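Local coordinates for hypothetical protein, conserved (Leishmania major, PDB 2B4W) that is of unknown function but belongs to a protein family of the beta-fructosidase clan and probably folds as a five-bladed beta-propeller, at residues 225-230 with 239-244; 42-47 with 60-65; 160-165 with 177-182; 15-20 with 289-294. One frame throughout, in Å; residues are numbered along the deposited sequence.

Interaction 1. Residues 225-230 with 239-244; sequences VNYAFV and TGAKII
Residues 225-230 and 239-244 are adjacent antiparallel strands whose axes approach to 4.6 Å. Five backbone hydrogen bonds join them, with Ala228-Lys242 and Val230-Thr239 as hydrogen-bonded pairs. Between these pairs the register slips by one residue, a beta bulge in which Gly240 takes a positive phi (63°). Tyr227 has CG anti to its backbone N (chi1 -157°), and from there the ring extends over the partner strand. Lys242 N stands 4.2 Å above the plane of the Tyr227 ring, offset toward the rim, while Tyr227 OH reaches to 3.5 Å from Ala241 CB. Val225 and Ile243 meet at about a right angle, CG2 of Val225 lying 3.9 Å from CG2 of Ile243. Ile244 is wedged between two neighbours: its CG1 is 3.7 Å from Asn226 CB, and its CD1 is 3.9 Å from Ala228 CB. The amide of Asn226 turns elsewhere, to the hydroxyls of Ser281 and Tyr250. Helix 3-11 lies against Ile243 and Val225. This is a bulged beta hairpin whose second strand, 238-245, is an outermost strand of its antiparallel sheet, an arrangement consistent with the outer edge of a propeller blade.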
loop_
_atom_site.group_PDB
_atom_site.type_symbol
_atom_site.label_atom_id
_atom_site.label_comp_id
_atom_site.label_asym_id
_atom_site.label_seq_id
_atom_site.Cartn_x
_atom_site.Cartn_y
_atom_site.Cartn_z
ATOM N N VAL A 225 -5.574 1.257 11.358
ATOM C CA VAL A 225 -6.428 0.199 10.834
ATOM C C VAL A 225 -6.432 0.195 9.310
ATOM O O VAL A 225 -6.082 1.138 8.627
ATOM C CB VAL A 225 -7.886 0.282 11.312
ATOM C CG1 VAL A 225 -7.941 0.667 12.781
ATOM C CG2 VAL A 225 -8.660 1.264 10.451
ATOM N N ASN A 226 -6.839 -0.947 8.754
ATOM C CA ASN A 226 -6.890 -1.050 7.303
ATOM C C ASN A 226 -8.192 -0.383 6.866
ATOM O O ASN A 226 -9.230 -0.671 7.470
ATOM C CB ASN A 226 -6.862 -2.487 6.838
ATOM C CG ASN A 226 -5.673 -3.324 7.200
ATOM O OD1 ASN A 226 -5.836 -4.480 7.601
ATOM N ND2 ASN A 226 -4.459 -2.833 7.050
ATOM N N TYR A 227 -8.117 0.471 5.866
ATOM C CA TYR A 227 -9.222 1.331 5.469
ATOM C C TYR A 227 -9.519 1.308 3.984
ATOM O O TYR A 227 -8.631 1.240 3.138
ATOM C CB TYR A 227 -8.864 2.756 5.913
ATOM C CG TYR A 227 -10.002 3.711 6.121
ATOM C CD1 TYR A 227 -10.844 3.611 7.220
ATOM C CD2 TYR A 227 -10.230 4.735 5.215
ATOM C CE1 TYR A 227 -11.878 4.509 7.381
ATOM C CE2 TYR A 227 -11.257 5.633 5.368
ATOM C CZ TYR A 227 -12.081 5.505 6.467
ATOM O OH TYR A 227 -13.108 6.403 6.625
ATOM N N ALA A 228 -10.804 1.358 3.608
ATOM C CA ALA A 228 -11.163 1.430 2.192
ATOM C C ALA A 228 -12.156 2.560 1.978
ATOM O O ALA A 228 -12.929 2.869 2.886
ATOM C CB ALA A 228 -11.774 0.135 1.674
ATOM N N PHE A 229 -12.147 3.162 0.804
ATOM C CA PHE A 229 -13.152 4.088 0.344
ATOM C C PHE A 229 -13.153 4.116 -1.184
ATOM O O PHE A 229 -12.239 3.612 -1.839
ATOM C CB PHE A 229 -12.925 5.505 0.887
ATOM C CG PHE A 229 -11.560 6.062 0.525
ATOM C CD1 PHE A 229 -10.480 5.805 1.359
ATOM C CD2 PHE A 229 -11.355 6.804 -0.618
ATOM C CE1 PHE A 229 -9.232 6.294 1.022
ATOM C CE2 PHE A 229 -10.111 7.281 -0.973
ATOM C CZ PHE A 229 -9.056 7.024 -0.118
ATOM N N VAL A 230 -14.198 4.742 -1.718
ATOM C CA VAL A 230 -14.268 4.904 -3.169
ATOM C C VAL A 230 -14.312 6.402 -3.454
ATOM O O VAL A 230 -14.999 7.143 -2.755
ATOM C CB VAL A 230 -15.467 4.183 -3.790
ATOM C CG1 VAL A 230 -15.590 4.444 -5.276
ATOM C CG2 VAL A 230 -15.343 2.682 -3.547
ATOM N N THR A 239 -17.148 7.892 -0.929
ATOM C CA THR A 239 -18.178 6.952 -0.561
ATOM C C THR A 239 -17.601 5.610 -0.126
ATOM O O THR A 239 -16.442 5.264 -0.377
ATOM C CB THR A 239 -19.154 6.726 -1.736
ATOM O OG1 THR A 239 -18.445 6.221 -2.879
ATOM C CG2 THR A 239 -19.815 8.037 -2.167
ATOM N N GLY A 240 -18.466 4.850 0.538
ATOM C CA GLY A 240 -18.225 3.466 0.903
ATOM C C GLY A 240 -17.051 3.330 1.848
ATOM O O GLY A 240 -16.386 2.298 1.957
ATOM N N ALA A 241 -16.760 4.408 2.568
ATOM C CA ALA A 241 -15.670 4.349 3.537
ATOM C C ALA A 241 -15.910 3.288 4.605
ATOM O O ALA A 241 -17.034 3.058 5.062
ATOM C CB ALA A 241 -15.479 5.706 4.196
ATOM N N LYS A 242 -14.838 2.610 5.029
ATOM C CA LYS A 242 -15.052 1.518 5.985
ATOM C C LYS A 242 -13.738 0.955 6.495
ATOM O O LYS A 242 -12.709 1.059 5.823
ATOM C CB LYS A 242 -15.873 0.429 5.304
ATOM C CG LYS A 242 -15.426 0.092 3.889
ATOM C CD LYS A 242 -16.365 -0.965 3.301
ATOM C CE LYS A 242 -17.036 -0.419 2.046
ATOM N NZ LYS A 242 -18.416 -0.941 1.860
ATOM N N ILE A 243 -13.805 0.372 7.686
ATOM C CA ILE A 243 -12.673 -0.364 8.218
ATOM C C ILE A 243 -12.765 -1.769 7.615
ATOM O O ILE A 243 -13.871 -2.322 7.595
ATOM C CB ILE A 243 -12.621 -0.489 9.741
ATOM C CG1 ILE A 243 -12.555 0.829 10.518
ATOM C CG2 ILE A 243 -11.463 -1.396 10.146
ATOM C CD1 ILE A 243 -12.889 0.672 11.990
ATOM N N ILE A 244 -11.640 -2.268 7.142
ATOM C CA ILE A 244 -11.615 -3.620 6.541
ATOM C C ILE A 244 -10.689 -4.589 7.247
ATOM O O ILE A 244 -10.754 -5.809 7.063
ATOM C CB ILE A 244 -11.256 -3.538 5.040
ATOM C CG1 ILE A 244 -9.891 -2.933 4.733
ATOM C CG2 ILE A 244 -12.374 -2.798 4.304
ATOM C CD1 ILE A 244 -9.644 -2.774 3.237
HETATM O O HOH W 1 -17.466 8.058 -4.784
#

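Interaction 2. Residues 42-47 with 60-65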
loop_
_atom_site.group_PDB
_atom_site.type_symbol
_atom_site.label_atom_id
_atom_site.label_comp_id
_atom_site.label_asym_id
_atom_site.label_seq_id
_atom_site.Cartn_x
_atom_site.Cartn_y
_atom_site.Cartn_z
ATOM N N LYS A 42 5.577 -15.990 -11.910
ATOM C CA LYS A 42 5.484 -16.195 -10.478
ATOM C C LYS A 42 5.031 -14.933 -9.732
ATOM O O LYS A 42 5.315 -13.827 -10.175
ATOM C CB LYS A 42 6.830 -16.632 -9.887
ATOM C CG LYS A 42 7.828 -17.203 -10.872
ATOM C CD LYS A 42 8.811 -18.152 -10.206
ATOM C CE LYS A 42 10.068 -18.339 -11.057
ATOM N NZ LYS A 42 10.994 -19.350 -10.445
ATOM N N THR A 43 4.360 -15.208 -8.622
ATOM C CA THR A 43 3.879 -14.223 -7.681
ATOM C C THR A 43 5.116 -13.696 -6.934
ATOM O O THR A 43 5.980 -14.479 -6.538
ATOM C CB THR A 43 2.855 -14.825 -6.724
ATOM O OG1 THR A 43 1.673 -15.187 -7.443
ATOM C CG2 THR A 43 2.416 -13.819 -5.660
ATOM N N HIS A 44 5.197 -12.392 -6.808
ATOM C CA HIS A 44 6.301 -11.688 -6.168
ATOM C C HIS A 44 5.736 -10.632 -5.208
ATOM O O HIS A 44 4.554 -10.279 -5.199
ATOM C CB HIS A 44 7.190 -10.993 -7.160
ATOM C CG HIS A 44 8.016 -11.824 -8.071
ATOM N ND1 HIS A 44 7.520 -12.378 -9.227
ATOM C CD2 HIS A 44 9.328 -12.183 -8.001
ATOM C CE1 HIS A 44 8.500 -13.045 -9.816
ATOM N NE2 HIS A 44 9.616 -12.955 -9.105
ATOM N N ILE A 45 6.638 -10.150 -4.365
ATOM C CA ILE A 45 6.304 -9.080 -3.437
ATOM C C ILE A 45 7.583 -8.307 -3.070
ATOM O O ILE A 45 8.638 -8.927 -2.941
ATOM C CB ILE A 45 5.581 -9.578 -2.184
ATOM C CG1 ILE A 45 4.833 -8.448 -1.503
ATOM C CG2 ILE A 45 6.500 -10.286 -1.198
ATOM C CD1 ILE A 45 3.918 -8.808 -0.356
ATOM N N TYR A 46 7.460 -6.985 -2.955
ATOM C CA TYR A 46 8.539 -6.204 -2.354
ATOM C C TYR A 46 8.270 -6.059 -0.859
ATOM O O TYR A 46 7.133 -5.812 -0.456
ATOM C CB TYR A 46 8.665 -4.799 -2.938
ATOM C CG TYR A 46 9.055 -4.765 -4.388
ATOM C CD1 TYR A 46 10.371 -4.919 -4.806
ATOM C CD2 TYR A 46 8.064 -4.562 -5.338
ATOM C CE1 TYR A 46 10.710 -4.883 -6.155
ATOM C CE2 TYR A 46 8.394 -4.529 -6.669
ATOM C CZ TYR A 46 9.705 -4.686 -7.073
ATOM O OH TYR A 46 9.942 -4.639 -8.417
ATOM N N GLY A 47 9.303 -6.190 -0.047
ATOM C CA GLY A 47 9.172 -6.004 1.386
ATOM C C GLY A 47 10.183 -5.004 1.930
ATOM O O GLY A 47 11.284 -4.804 1.413
ATOM N N VAL A 60 14.944 -2.295 0.816
ATOM C CA VAL A 60 13.853 -3.045 0.215
ATOM C C VAL A 60 14.404 -4.241 -0.552
ATOM O O VAL A 60 15.378 -4.142 -1.299
ATOM C CB VAL A 60 13.007 -2.219 -0.770
ATOM C CG1 VAL A 60 12.214 -3.171 -1.669
ATOM C CG2 VAL A 60 12.113 -1.234 -0.039
ATOM N N ARG A 61 13.773 -5.390 -0.356
ATOM C CA ARG A 61 14.104 -6.563 -1.155
ATOM C C ARG A 61 12.922 -6.993 -2.028
ATOM O O ARG A 61 11.764 -6.667 -1.762
ATOM C CB ARG A 61 14.532 -7.727 -0.271
ATOM C CG ARG A 61 15.853 -7.504 0.452
ATOM C CD ARG A 61 17.041 -7.427 -0.470
ATOM N NE ARG A 61 17.496 -8.685 -1.014
ATOM C CZ ARG A 61 17.936 -9.808 -0.497
ATOM N NH1 ARG A 61 18.064 -10.042 0.802
ATOM N NH2 ARG A 61 18.281 -10.771 -1.350
ATOM N N LEU A 62 13.242 -7.735 -3.073
ATOM C CA LEU A 62 12.244 -8.391 -3.909
ATOM C C LEU A 62 12.178 -9.857 -3.457
ATOM O O LEU A 62 13.257 -10.437 -3.369
ATOM C CB LEU A 62 12.591 -8.332 -5.387
ATOM C CG LEU A 62 11.666 -9.056 -6.374
ATOM C CD1 LEU A 62 10.331 -8.329 -6.533
ATOM C CD2 LEU A 62 12.377 -9.207 -7.712
ATOM N N PHE A 63 10.967 -10.353 -3.213
ATOM C CA PHE A 63 10.686 -11.727 -2.891
ATOM C C PHE A 63 9.761 -12.419 -3.919
ATOM O O PHE A 63 8.781 -11.853 -4.423
ATOM C CB PHE A 63 10.006 -11.871 -1.535
ATOM C CG PHE A 63 10.750 -11.261 -0.360
ATOM C CD1 PHE A 63 10.691 -9.905 -0.132
ATOM C CD2 PHE A 63 11.471 -12.074 0.492
ATOM C CE1 PHE A 63 11.385 -9.355 0.945
ATOM C CE2 PHE A 63 12.142 -11.550 1.575
ATOM C CZ PHE A 63 12.089 -10.189 1.777
ATOM N N GLU A 64 10.108 -13.656 -4.201
ATOM C CA GLU A 64 9.444 -14.629 -5.039
ATOM C C GLU A 64 8.690 -15.630 -4.165
ATOM O O GLU A 64 9.198 -16.263 -3.233
ATOM C CB GLU A 64 10.427 -15.362 -5.952
ATOM C CG GLU A 64 9.784 -16.214 -7.037
ATOM C CD GLU A 64 10.794 -17.074 -7.777
ATOM O OE1 GLU A 64 11.814 -16.549 -8.278
ATOM O OE2 GLU A 64 10.564 -18.300 -7.867
ATOM N N GLU A 65 7.403 -15.767 -4.487
ATOM C CA GLU A 65 6.607 -16.823 -3.896
ATOM C C GLU A 65 7.246 -18.192 -4.074
ATOM O O GLU A 65 7.499 -18.685 -5.179
ATOM C CB GLU A 65 5.207 -16.859 -4.534
ATOM C CG GLU A 65 4.352 -17.949 -3.908
ATOM C CD GLU A 65 2.918 -17.949 -4.429
ATOM O OE1 GLU A 65 2.651 -18.595 -5.461
ATOM O OE2 GLU A 65 2.057 -17.304 -3.792
HETATM O O HOH W 2 3.543 -18.174 -7.655
HETATM O O HOH W 3 11.904 -13.798 -9.966
#
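Lys42 and Glu64 provide the charged part of this contact: Lys42 NZ forms a salt bridge to Glu64 OE2 at 2.8 Å, coming from above the carboxylate plane. Both chains are extended beyond CG and cross at a slant. The other carboxylate oxygen, Glu64 OE1, shares a water with His44 NE2, the water sitting in the plane of the imidazole at its edge. His44 and Glu64 lie side by side and point the same way, ring and carboxylate planes 64° apart, while His44 ND1 makes a weak bond back to Lys42 O.

Five backbone hydrogen bonds join the strands. Ile45 and Phe63 exchange two short ones, Ile45 N to Phe63 O and Phe63 N to Ile45 O, each 2.7 Å; Gly47 and Arg61 also exchange two, somewhat longer, and Glu65 N donates to Thr43 O. The strands belong to a beta hairpin, 42-50 with 59-67, within what is probably the first propeller blade, with strand 70-73 continuing the sheet beyond 59-67.

Apolar contacts fall on both faces. On the face that carries His44, Leu62 CD1 lies over the Tyr46 ring in a CH-pi contact, 3.8 Å from the ring centroid and 24° off the normal. The hydroxyl at the far end of the ring bonds to Pro119 O, and Trp79 packs edge-to-face with the ring. On the other face, Phe63 CB lies 3.9 Å from Ile45 CG2, and the Phe63 ring turns its edge to Ile45 O. Phe63 CE1 comes within 3.9 Å of Gly47 N, at a residue with no side chain, and Phe22 meets the same ring edge-to-face.

Interaction 3. Residues 160-165 with 177-182; sequences GFVILN and KAPPLD
The tip of Leu181 meets the root of Phe161: Leu181 CD1 touches Phe161 CB at 3.5 Å, while the aromatic ring leads away. In Phe161, chi1 (177°) sets CG anti to the backbone N; the ring beyond meets that of Phe148 and packs on Leu231, and Leu231 also packs against Leu181. Val162 turns toward the partner segment instead. Its CB and CG1 both sit 3.8 Å from Ala178 CB, so the methyl of Ala178 rests against one branch of the valine.

Between these two apolar contacts lies one backbone hydrogen bond, Phe161 N to Pro179 O, 2.9 Å long and close to straight at 163°. Residues 180-181 form a short, weakly bonded edge strand of an antiparallel sheet, consistent with the outer strand of a propeller blade; 159-164 lies inside it, next to 145-149. The proline sequence helps explain the sparse pairing. The nitrogen of Pro179 is closed into its ring and has no hydrogen to return to Phe161 O; Pro179 CD stands 3.4 Å from that oxygen. Arg236 NH1 donates to Phe161 O in its place, while Arg236 NH2 bonds weakly to Pro179 O and Pro180 O. At Gly160 the backbones come close, with its CA 3.8 Å from Pro180 CA.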
loop_
_atom_site.group_PDB
_atom_site.type_symbol
_atom_site.label_atom_id
_atom_site.label_comp_id
_atom_site.label_asym_id
_atom_site.label_seq_id
_atom_site.Cartn_x
_atom_site.Cartn_y
_atom_site.Cartn_z
ATOM N N GLY A 160 -4.775 14.198 -0.374
ATOM C CA GLY A 160 -5.102 14.979 -1.547
ATOM C C GLY A 160 -5.124 14.147 -2.816
ATOM O O GLY A 160 -4.721 12.986 -2.833
ATOM N N PHE A 161 -5.607 14.741 -3.898
ATOM C CA PHE A 161 -5.787 14.046 -5.151
ATOM C C PHE A 161 -5.828 15.045 -6.304
ATOM O O PHE A 161 -6.568 16.030 -6.275
ATOM C CB PHE A 161 -7.093 13.230 -5.145
ATOM C CG PHE A 161 -7.338 12.546 -6.479
ATOM C CD1 PHE A 161 -6.695 11.350 -6.770
ATOM C CD2 PHE A 161 -8.187 13.051 -7.430
ATOM C CE1 PHE A 161 -6.895 10.723 -7.982
ATOM C CE2 PHE A 161 -8.363 12.448 -8.656
ATOM C CZ PHE A 161 -7.712 11.263 -8.940
ATOM N N VAL A 162 -5.033 14.735 -7.318
ATOM C CA VAL A 162 -5.041 15.479 -8.569
ATOM C C VAL A 162 -4.874 14.571 -9.777
ATOM O O VAL A 162 -4.123 13.591 -9.842
ATOM C CB VAL A 162 -3.931 16.552 -8.577
ATOM C CG1 VAL A 162 -2.571 15.893 -8.713
ATOM C CG2 VAL A 162 -4.202 17.556 -9.690
ATOM N N ILE A 163 -5.633 14.904 -10.822
ATOM C CA ILE A 163 -5.494 14.135 -12.050
ATOM C C ILE A 163 -4.428 14.733 -12.955
ATOM O O ILE A 163 -4.576 15.907 -13.310
ATOM C CB ILE A 163 -6.813 14.106 -12.843
ATOM C CG1 ILE A 163 -7.976 13.450 -12.100
ATOM C CG2 ILE A 163 -6.576 13.469 -14.204
ATOM C CD1 ILE A 163 -9.338 13.663 -12.718
ATOM N N LEU A 164 -3.407 13.985 -13.348
ATOM C CA LEU A 164 -2.421 14.543 -14.283
ATOM C C LEU A 164 -2.541 13.903 -15.664
ATOM O O LEU A 164 -3.191 12.866 -15.782
ATOM C CB LEU A 164 -1.010 14.352 -13.757
ATOM C CG LEU A 164 -0.590 14.866 -12.401
ATOM C CD1 LEU A 164 0.845 14.424 -12.106
ATOM C CD2 LEU A 164 -0.685 16.375 -12.311
ATOM N N ASN A 165 -1.929 14.503 -16.695
ATOM C CA ASN A 165 -1.994 13.955 -18.036
ATOM C C ASN A 165 -1.220 12.648 -18.181
ATOM O O ASN A 165 -1.615 11.803 -18.998
ATOM C CB ASN A 165 -1.465 14.920 -19.119
ATOM C CG ASN A 165 -2.349 16.146 -19.243
ATOM O OD1 ASN A 165 -3.570 16.031 -19.385
ATOM N ND2 ASN A 165 -1.740 17.316 -19.167
ATOM N N LYS A 177 0.698 20.547 -4.642
ATOM C CA LYS A 177 -0.454 21.425 -4.818
ATOM C C LYS A 177 -1.747 20.652 -5.018
ATOM O O LYS A 177 -2.810 21.244 -5.254
ATOM N N ALA A 178 -1.667 19.322 -4.938
ATOM C CA ALA A 178 -2.899 18.548 -5.125
ATOM C C ALA A 178 -3.943 18.983 -4.097
ATOM O O ALA A 178 -3.607 19.050 -2.910
ATOM C CB ALA A 178 -2.625 17.060 -5.052
ATOM N N PRO A 179 -5.158 19.314 -4.519
ATOM C CA PRO A 179 -6.160 19.746 -3.542
ATOM C C PRO A 179 -6.565 18.529 -2.709
ATOM O O PRO A 179 -6.482 17.414 -3.217
ATOM C CB PRO A 179 -7.356 20.219 -4.358
ATOM C CG PRO A 179 -6.850 20.335 -5.750
ATOM C CD PRO A 179 -5.741 19.318 -5.871
ATOM N N PRO A 180 -6.964 18.839 -1.484
ATOM C CA PRO A 180 -7.358 17.833 -0.509
ATOM C C PRO A 180 -8.706 17.210 -0.823
ATOM O O PRO A 180 -9.600 17.787 -1.424
ATOM C CB PRO A 180 -7.470 18.632 0.798
ATOM C CG PRO A 180 -7.856 19.998 0.318
ATOM C CD PRO A 180 -7.049 20.206 -0.931
ATOM N N LEU A 181 -8.828 15.961 -0.368
ATOM C CA LEU A 181 -10.115 15.304 -0.360
ATOM C C LEU A 181 -10.521 15.250 1.128
ATOM O O LEU A 181 -9.612 15.251 1.958
ATOM C CB LEU A 181 -10.112 13.913 -0.952
ATOM C CG LEU A 181 -9.615 13.700 -2.382
ATOM C CD1 LEU A 181 -9.369 12.225 -2.642
ATOM C CD2 LEU A 181 -10.602 14.247 -3.390
ATOM N N ASP A 182 -11.817 15.210 1.290
ATOM C CA ASP A 182 -12.604 15.095 2.486
ATOM C C ASP A 182 -12.601 13.674 3.028
ATOM O O ASP A 182 -13.599 12.982 2.792
ATOM C CB ASP A 182 -14.055 15.495 2.165
ATOM C CG ASP A 182 -14.769 15.911 3.443
ATOM O OD1 ASP A 182 -14.066 16.038 4.473
ATOM O OD2 ASP A 182 -16.000 16.087 3.350
#

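Interaction 4. Residues 15-20 with 289-294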
loop_
_atom_site.group_PDB
_atom_site.type_symbol
_atom_site.label_atom_id
_atom_site.label_comp_id
_atom_site.label_asym_id
_atom_site.label_seq_id
_atom_site.Cartn_x
_atom_site.Cartn_y
_atom_site.Cartn_z
ATOM N N TYR A 15 -12.275 -14.700 6.735
ATOM C CA TYR A 15 -12.429 -16.077 6.306
ATOM C C TYR A 15 -11.161 -16.885 6.427
ATOM O O TYR A 15 -11.185 -18.108 6.438
ATOM C CB TYR A 15 -12.865 -16.104 4.842
ATOM C CG TYR A 15 -14.177 -15.418 4.600
ATOM C CD1 TYR A 15 -14.226 -14.034 4.492
ATOM C CD2 TYR A 15 -15.356 -16.137 4.483
ATOM C CE1 TYR A 15 -15.426 -13.400 4.276
ATOM C CE2 TYR A 15 -16.561 -15.497 4.259
ATOM C CZ TYR A 15 -16.595 -14.119 4.150
ATOM O OH TYR A 15 -17.782 -13.445 3.931
ATOM N N GLU A 16 -10.034 -16.191 6.469
ATOM C CA GLU A 16 -8.703 -16.774 6.541
ATOM C C GLU A 16 -7.793 -15.693 7.144
ATOM O O GLU A 16 -8.060 -14.514 6.900
ATOM C CB GLU A 16 -8.094 -17.216 5.218
ATOM C CG GLU A 16 -8.962 -17.920 4.211
ATOM C CD GLU A 16 -8.309 -18.347 2.925
ATOM O OE1 GLU A 16 -7.069 -18.242 2.774
ATOM O OE2 GLU A 16 -9.081 -18.793 2.056
ATOM N N SER A 17 -6.781 -16.113 7.875
ATOM C CA SER A 17 -5.893 -15.211 8.615
ATOM C C SER A 17 -4.550 -15.890 8.835
ATOM O O SER A 17 -4.430 -16.922 9.501
ATOM C CB SER A 17 -6.578 -14.791 9.913
ATOM O OG SER A 17 -5.766 -13.990 10.732
ATOM N N VAL A 18 -3.520 -15.313 8.214
ATOM C CA VAL A 18 -2.183 -15.873 8.239
ATOM C C VAL A 18 -1.154 -14.734 8.321
ATOM O O VAL A 18 -1.516 -13.579 8.059
ATOM C CB VAL A 18 -1.803 -16.715 7.009
ATOM C CG1 VAL A 18 -2.760 -17.880 6.767
ATOM C CG2 VAL A 18 -1.743 -15.823 5.770
ATOM N N LEU A 19 0.060 -15.166 8.664
ATOM C CA LEU A 19 1.230 -14.292 8.573
ATOM C C LEU A 19 2.127 -14.860 7.479
ATOM O O LEU A 19 2.308 -16.078 7.404
ATOM C CB LEU A 19 1.969 -14.153 9.897
ATOM C CG LEU A 19 1.221 -13.363 10.983
ATOM C CD1 LEU A 19 2.032 -13.373 12.274
ATOM C CD2 LEU A 19 0.900 -11.944 10.536
ATOM N N LEU A 20 2.651 -13.973 6.638
ATOM C CA LEU A 20 3.554 -14.452 5.600
ATOM C C LEU A 20 4.838 -14.945 6.272
ATOM O O LEU A 20 5.209 -14.421 7.323
ATOM C CB LEU A 20 3.933 -13.385 4.573
ATOM C CG LEU A 20 2.788 -12.647 3.877
ATOM C CD1 LEU A 20 3.226 -12.044 2.551
ATOM C CD2 LEU A 20 1.612 -13.582 3.685
ATOM N N GLY A 289 0.936 -9.550 7.038
ATOM C CA GLY A 289 -0.170 -10.471 7.153
ATOM C C GLY A 289 -1.040 -10.491 5.905
ATOM O O GLY A 289 -1.013 -9.598 5.052
ATOM N N ARG A 290 -1.837 -11.550 5.808
ATOM C CA ARG A 290 -2.889 -11.697 4.822
ATOM C C ARG A 290 -4.168 -12.213 5.497
ATOM O O ARG A 290 -4.123 -13.234 6.191
ATOM C CB ARG A 290 -2.463 -12.654 3.707
ATOM C CG ARG A 290 -3.597 -13.045 2.772
ATOM C CD ARG A 290 -3.214 -14.094 1.776
ATOM N NE ARG A 290 -3.103 -15.453 2.266
ATOM C CZ ARG A 290 -4.113 -16.254 2.598
ATOM N NH1 ARG A 290 -5.380 -15.893 2.529
ATOM N NH2 ARG A 290 -3.882 -17.491 3.037
ATOM N N ILE A 291 -5.269 -11.507 5.271
ATOM C CA ILE A 291 -6.596 -11.938 5.669
ATOM C C ILE A 291 -7.474 -11.933 4.406
ATOM O O ILE A 291 -7.254 -11.068 3.549
ATOM C CB ILE A 291 -7.292 -11.084 6.747
ATOM C CG1 ILE A 291 -7.422 -9.611 6.390
ATOM C CG2 ILE A 291 -6.605 -11.338 8.098
ATOM C CD1 ILE A 291 -8.130 -8.685 7.372
ATOM N N THR A 292 -8.391 -12.883 4.370
ATOM C CA THR A 292 -9.379 -13.028 3.290
ATOM C C THR A 292 -10.684 -12.445 3.819
ATOM O O THR A 292 -11.164 -12.848 4.871
ATOM C CB THR A 292 -9.504 -14.489 2.848
ATOM O OG1 THR A 292 -8.221 -14.977 2.418
ATOM C CG2 THR A 292 -10.447 -14.629 1.667
ATOM N N ILE A 293 -11.216 -11.485 3.082
ATOM C CA ILE A 293 -12.331 -10.637 3.395
ATOM C C ILE A 293 -13.240 -10.450 2.175
ATOM O O ILE A 293 -12.860 -10.759 1.052
ATOM C CB ILE A 293 -11.821 -9.276 3.893
ATOM C CG1 ILE A 293 -10.957 -8.502 2.906
ATOM C CG2 ILE A 293 -11.039 -9.446 5.192
ATOM C CD1 ILE A 293 -10.907 -7.014 3.180
ATOM N N ASP A 294 -14.441 -9.971 2.390
ATOM C CA ASP A 294 -15.382 -9.650 1.335
ATOM C C ASP A 294 -14.839 -8.493 0.487
ATOM O O ASP A 294 -14.101 -7.649 1.002
ATOM C CB ASP A 294 -16.730 -9.236 1.909
ATOM C CG ASP A 294 -17.327 -10.297 2.814
ATOM O OD1 ASP A 294 -17.650 -11.388 2.304
ATOM O OD2 ASP A 294 -17.455 -10.035 4.028
HETATM O O HOH W 4 -4.885 -19.864 4.024
#
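Glu16 OE1 is held by two nitrogens of Arg290, NH1 at 2.9 Å and NH2 at 3.3 Å, and by a water that also accepts from NH2. The guanidinium grips this one oxygen end-on, within its own plane, and the carboxylate plane stands almost perpendicular to it (88°). The arginine chain runs extended through CD, and chi3 (76°) then turns NE aside. Two further acids also hold Arg290: NE forms a salt bridge to Asp69, and NH1 forms another to Asp278, which also accepts from Thr292 OG1. Val18 CG2 lies 3.8 Å from Arg290 NE.

At the far end Tyr15 OH donates to Asp294 OD1 at 2.6 Å, reaching it on the syn side, with ring and carboxylate planes nearly at right angles. Thr292 O lies at the edge of the same ring, in its plane, and accepts from Tyr15 N at 2.9 Å. Asp294 OD2 forms a salt bridge to Arg13 NH1.

Beneath these side chains the strands run antiparallel. Val18 and Arg290 pair through two backbone bonds, and Leu19 CD2 packs on Gly289 CA at 3.8 Å. The N-terminal strand 16-23 thereby joins strand 287-293, late in the chain, consistent with the strand exchange that closes the ring of a propeller. Ionic ties reinforce this pairing, and the positive charge of Arg290 would offset the clustered carboxylates and probably help keep them ionised.

Overall arrangement
From the N terminus, strand 16-23 opens interaction 4, whose partner 289-294 comes near the end of the chain, so this contact encloses the other three. Within that long loop, interaction 2 closes a hairpin first, interaction 3 follows by returning the chain through helix 172-176 to a sheet edge, and interaction 1 closes a later hairpin; these three lie in series and none cross. Interactions 2 and 4 reach the same large mixed sheet. Interaction 1 touches interaction 4 where Ile244 packs on Ile291 and Ile293. Interactions 2 and 3, about 30 Å apart between centres, lie on opposite sides of the chain's centre, as expected of separate blades in a probable propeller.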